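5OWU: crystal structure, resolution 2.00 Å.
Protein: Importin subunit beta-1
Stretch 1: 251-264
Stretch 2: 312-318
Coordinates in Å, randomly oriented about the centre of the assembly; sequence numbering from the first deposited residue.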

# COMPACT_ATOMS: atom_id res chain seq x y z
N ILE A 251 -2.36 -20.20 -4.37
CA ILE A 251 -1.67 -21.08 -5.29
C ILE A 251 -1.68 -20.50 -6.70
O ILE A 251 -0.69 -20.61 -7.43
N MET A 252 -2.81 -19.94 -7.12
CA MET A 252 -2.86 -19.35 -8.46
C MET A 252 -1.86 -18.20 -8.56
O MET A 252 -1.12 -18.10 -9.55
N SER A 253 -1.80 -17.35 -7.54
CA SER A 253 -0.88 -16.21 -7.57
C SER A 253 0.58 -16.66 -7.58
O SER A 253 1.40 -16.10 -8.31
N LEU A 254 0.93 -17.68 -6.80
CA LEU A 254 2.33 -18.09 -6.66
C LEU A 254 2.78 -19.08 -7.73
O LEU A 254 3.95 -19.05 -8.15
N TYR A 255 1.90 -19.97 -8.17
CA TYR A 255 2.24 -21.05 -9.08
C TYR A 255 1.34 -21.02 -10.31
O TYR A 255 0.97 -22.07 -10.83
N TYR A 256 0.98 -19.82 -10.76
CA TYR A 256 0.24 -19.64 -12.00
C TYR A 256 0.76 -20.57 -13.09
O TYR A 256 -0.02 -21.22 -13.79
N THR A 257 2.09 -20.66 -13.23
CA THR A 257 2.68 -21.37 -14.36
C THR A 257 2.26 -22.83 -14.43
O THR A 257 2.36 -23.44 -15.50
N PHE A 258 1.78 -23.40 -13.32
CA PHE A 258 1.39 -24.80 -13.27
C PHE A 258 -0.12 -25.02 -13.31
O PHE A 258 -0.57 -26.16 -13.16
N MET A 259 -0.91 -23.98 -13.52
CA MET A 259 -2.35 -24.10 -13.32
C MET A 259 -3.15 -24.53 -14.56
O MET A 259 -4.34 -24.84 -14.43
N LYS A 260 -2.55 -24.54 -15.75
CA LYS A 260 -3.36 -24.82 -16.94
C LYS A 260 -4.07 -26.17 -16.87
O LYS A 260 -5.28 -26.22 -17.12
N PRO A 261 -3.41 -27.28 -16.51
CA PRO A 261 -4.14 -28.56 -16.46
C PRO A 261 -5.25 -28.58 -15.41
O PRO A 261 -6.31 -29.17 -15.65
N TYR A 262 -5.03 -27.95 -14.26
CA TYR A 262 -6.07 -27.95 -13.23
C TYR A 262 -7.24 -27.06 -13.63
O TYR A 262 -8.40 -27.39 -13.36
N MET A 263 -6.95 -25.94 -14.30
CA MET A 263 -8.02 -25.11 -14.84
C MET A 263 -8.84 -25.89 -15.85
O MET A 263 -10.08 -25.93 -15.78
N GLU A 264 -8.17 -26.53 -16.81
CA GLU A 264 -8.88 -27.24 -17.87
C GLU A 264 -9.70 -28.39 -17.32
O GLU A 264 -10.86 -28.58 -17.70
N LEU A 312 7.92 -15.37 -18.66
CA LEU A 312 6.53 -15.47 -18.23
C LEU A 312 5.59 -15.53 -19.43
O LEU A 312 5.79 -14.83 -20.43
N GLN A 313 4.56 -16.36 -19.32
CA GLN A 313 3.58 -16.53 -20.38
C GLN A 313 2.18 -16.59 -19.77
O GLN A 313 1.96 -17.32 -18.80
N SER A 314 1.25 -15.83 -20.33
CA SER A 314 -0.14 -15.93 -19.93
C SER A 314 -0.81 -17.08 -20.66
O SER A 314 -0.57 -17.30 -21.85
N TYR A 315 -1.63 -17.84 -19.94
CA TYR A 315 -2.50 -18.84 -20.53
C TYR A 315 -3.85 -18.27 -20.92
O TYR A 315 -4.67 -19.00 -21.50
N ASN A 316 -4.12 -16.99 -20.62
CA ASN A 316 -5.34 -16.33 -21.08
C ASN A 316 -6.59 -17.04 -20.56
O ASN A 316 -7.55 -17.25 -21.30
N PHE A 317 -6.56 -17.41 -19.28
CA PHE A 317 -7.72 -18.05 -18.66
C PHE A 317 -8.95 -17.15 -18.73
O PHE A 317 -10.05 -17.61 -19.09
N ALA A 318 -8.80 -15.88 -18.36
CA ALA A 318 -9.94 -14.98 -18.32
C ALA A 318 -10.51 -14.76 -19.71
O ALA A 318 -11.72 -14.89 -19.93

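Three aromatic residues carry most of this contact: Phe317 and Tyr315 on the second stretch, with 111 and 99 Å² covered by the first, and Tyr256 on the first, with 97 Å² covered by the second. Together they account for well over half of the 472 Å² buried between the stretches, both sides summed. The CA-to-CB bonds of Phe317 and Tyr315 point toward the first stretch. That of Tyr256 points sideways, but its t chi1 (-179°) and chi2 of 88° bring the end of the ring nearer to its partners.

Phe317, at chi1 -67° (m) and chi2 -47°, inserts its ring among Met252, Tyr256, Met259, Lys260 and Met263. One face of the ring is covered by Met263, whose CG lies 3.6 Å from the Phe317 ring centroid and 16° off the ring normal, a CH-pi arrangement. Met263 starts out toward the second stretch, but with chi1 and chi2 both m its end leads away, and its SD is 4.7 Å from the same Phe317 centroid. At the edge of the Phe317 ring, near its plane, the backbone of Lys260 approaches, with Lys260 CA 3.6 Å from Phe317 CZ. Met252 is a looser neighbour: its t, p, p side chain brings SD to 4.5 Å from Phe317 CE2.

Tyr315, also m at chi1 (-61°), combines a polar tip with an apolar face. Its hydroxyl donates a hydrogen bond to a backbone carbonyl, Tyr315 OH to Thr257 O at 2.8 Å, and that oxygen lies at the ring edge, near the ring plane. Over one face sits the aliphatic part of Lys260: CB is 4.1 Å from the Tyr315 ring centroid and only 5° off the normal, while CD comes within 3.8 Å of Tyr315 CD1. All four chi angles of Lys260 are t, so the chain is extended and its methylenes run past the ring, leaving NZ to a hydrogen bond elsewhere in the structure.

Tyr256 links the two other rings. Its CE1 is 3.7 Å from Phe317 CE2, in an oblique pair with planes at 59° and centroids 5.4 Å apart. Its CE2 is 3.6 Å from Tyr315 CD2; here the planes are nearly parallel, at 17°, but the rings are slid apart and barely overlap, with centroids separated by 5.5 Å. The Tyr256 hydroxyl accepts a hydrogen bond from the second backbone, Tyr315 N to Tyr256 OH at 2.9 Å with an N-H...acceptor angle of 151°. The two tyrosine hydroxyls thus each engage the opposing main chain, one as acceptor and the other as donor.

Ser314 lies beside this hydrogen bond. Its CB bond points away overall, and its t rotamer (-180°) places the hydroxyl to accept an intrastretch hydrogen bond from the backbone, Asn316 N to Ser314 OG at 3.1 Å (148°). Asn316 itself points away from the first stretch; although it occupies the N-cap position, its side chain makes no capping bond.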

# COMPACT_ATOMS: atom_id res chain seq x y z
CB ILE A 251 -2.30 -22.49 -5.28
CG1 ILE A 251 -1.99 -23.19 -3.95
CG2 ILE A 251 -1.77 -23.33 -6.45
CD1 ILE A 251 -2.83 -24.43 -3.70
CB MET A 252 -4.28 -18.87 -8.76
CG MET A 252 -4.45 -18.11 -10.08
SD MET A 252 -4.26 -19.14 -11.55
CE MET A 252 -5.62 -20.30 -11.32
CB SER A 253 -1.16 -15.29 -6.38
OG SER A 253 -0.25 -14.20 -6.39
CB LEU A 254 2.55 -18.73 -5.29
CG LEU A 254 2.59 -17.79 -4.09
CD1 LEU A 254 2.76 -18.62 -2.83
CD2 LEU A 254 3.74 -16.79 -4.23
CB TYR A 255 2.13 -22.40 -8.36
CG TYR A 255 3.06 -22.50 -7.17
CD1 TYR A 255 4.43 -22.62 -7.35
CD2 TYR A 255 2.57 -22.45 -5.87
CE1 TYR A 255 5.29 -22.71 -6.27
CE2 TYR A 255 3.43 -22.54 -4.77
CZ TYR A 255 4.79 -22.66 -4.99
OH TYR A 255 5.66 -22.75 -3.93
CB TYR A 256 0.33 -18.17 -12.46
CG TYR A 256 -0.44 -17.88 -13.73
CD1 TYR A 256 -1.78 -17.51 -13.70
CD2 TYR A 256 0.18 -17.97 -14.98
CE1 TYR A 256 -2.49 -17.24 -14.88
CE2 TYR A 256 -0.51 -17.70 -16.15
CZ TYR A 256 -1.84 -17.34 -16.10
OH TYR A 256 -2.51 -17.08 -17.28
CB THR A 257 4.21 -21.27 -14.30
OG1 THR A 257 4.78 -21.74 -15.54
CG2 THR A 257 4.78 -22.09 -13.15
CB PHE A 258 1.95 -25.46 -12.00
CG PHE A 258 3.44 -25.46 -11.90
CD1 PHE A 258 4.20 -26.25 -12.76
CD2 PHE A 258 4.09 -24.72 -10.93
CE1 PHE A 258 5.59 -26.27 -12.66
CE2 PHE A 258 5.47 -24.74 -10.82
CZ PHE A 258 6.22 -25.51 -11.69
CB MET A 259 -2.92 -22.78 -12.82
CG MET A 259 -2.48 -22.45 -11.39
SD MET A 259 -3.07 -23.64 -10.17
CE MET A 259 -1.62 -24.68 -9.93
CB LYS A 260 -2.48 -24.71 -18.20
CG LYS A 260 -3.24 -24.70 -19.52
CD LYS A 260 -2.28 -24.64 -20.70
CE LYS A 260 -3.02 -24.52 -22.02
NZ LYS A 260 -2.13 -24.80 -23.18
CB PRO A 261 -3.04 -29.58 -16.13
CG PRO A 261 -1.75 -28.90 -16.48
CD PRO A 261 -1.98 -27.45 -16.20
CB TYR A 262 -5.47 -27.51 -11.89
CG TYR A 262 -4.20 -28.28 -11.60
CD1 TYR A 262 -4.26 -29.62 -11.23
CD2 TYR A 262 -2.96 -27.68 -11.73
CE1 TYR A 262 -3.09 -30.34 -10.99
CE2 TYR A 262 -1.79 -28.40 -11.49
CZ TYR A 262 -1.87 -29.72 -11.12
OH TYR A 262 -0.72 -30.44 -10.88
CB MET A 263 -7.44 -23.85 -15.48
CG MET A 263 -7.01 -22.76 -14.51
SD MET A 263 -8.39 -22.12 -13.55
CE MET A 263 -7.99 -22.93 -12.04
CB GLU A 264 -7.89 -27.76 -18.91
CG GLU A 264 -7.32 -26.68 -19.80
CD GLU A 264 -6.25 -27.21 -20.73
OE1 GLU A 264 -5.72 -28.31 -20.47
OE2 GLU A 264 -5.94 -26.51 -21.70
CB LEU A 312 6.15 -14.29 -17.33
CG LEU A 312 6.68 -14.28 -15.89
CD1 LEU A 312 6.17 -13.03 -15.18
CD2 LEU A 312 6.27 -15.54 -15.13
CB GLN A 313 3.86 -17.81 -21.19
CG GLN A 313 4.13 -19.04 -20.33
CD GLN A 313 4.06 -20.34 -21.11
OE1 GLN A 313 3.57 -20.38 -22.24
NE2 GLN A 313 4.56 -21.42 -20.51
CB SER A 314 -0.88 -14.63 -20.22
OG SER A 314 -2.24 -14.71 -19.83
CB TYR A 315 -2.70 -20.00 -19.55
CG TYR A 315 -1.42 -20.71 -19.19
CD1 TYR A 315 -0.63 -21.30 -20.17
CD2 TYR A 315 -1.01 -20.81 -17.87
CE1 TYR A 315 0.56 -21.95 -19.84
CE2 TYR A 315 0.16 -21.46 -17.53
CZ TYR A 315 0.94 -22.02 -18.51
OH TYR A 315 2.11 -22.67 -18.17
CB ASN A 316 -5.36 -16.23 -22.61
CG ASN A 316 -4.25 -15.36 -23.16
OD1 ASN A 316 -4.05 -14.23 -22.71
ND2 ASN A 316 -3.50 -15.88 -24.12
CB PHE A 317 -7.41 -18.37 -17.19
CG PHE A 317 -6.36 -19.43 -16.99
CD1 PHE A 317 -6.41 -20.62 -17.71
CD2 PHE A 317 -5.34 -19.25 -16.07
CE1 PHE A 317 -5.45 -21.60 -17.53
CE2 PHE A 317 -4.38 -20.23 -15.88
CZ PHE A 317 -4.43 -21.40 -16.61
CB ALA A 318 -9.53 -13.65 -17.68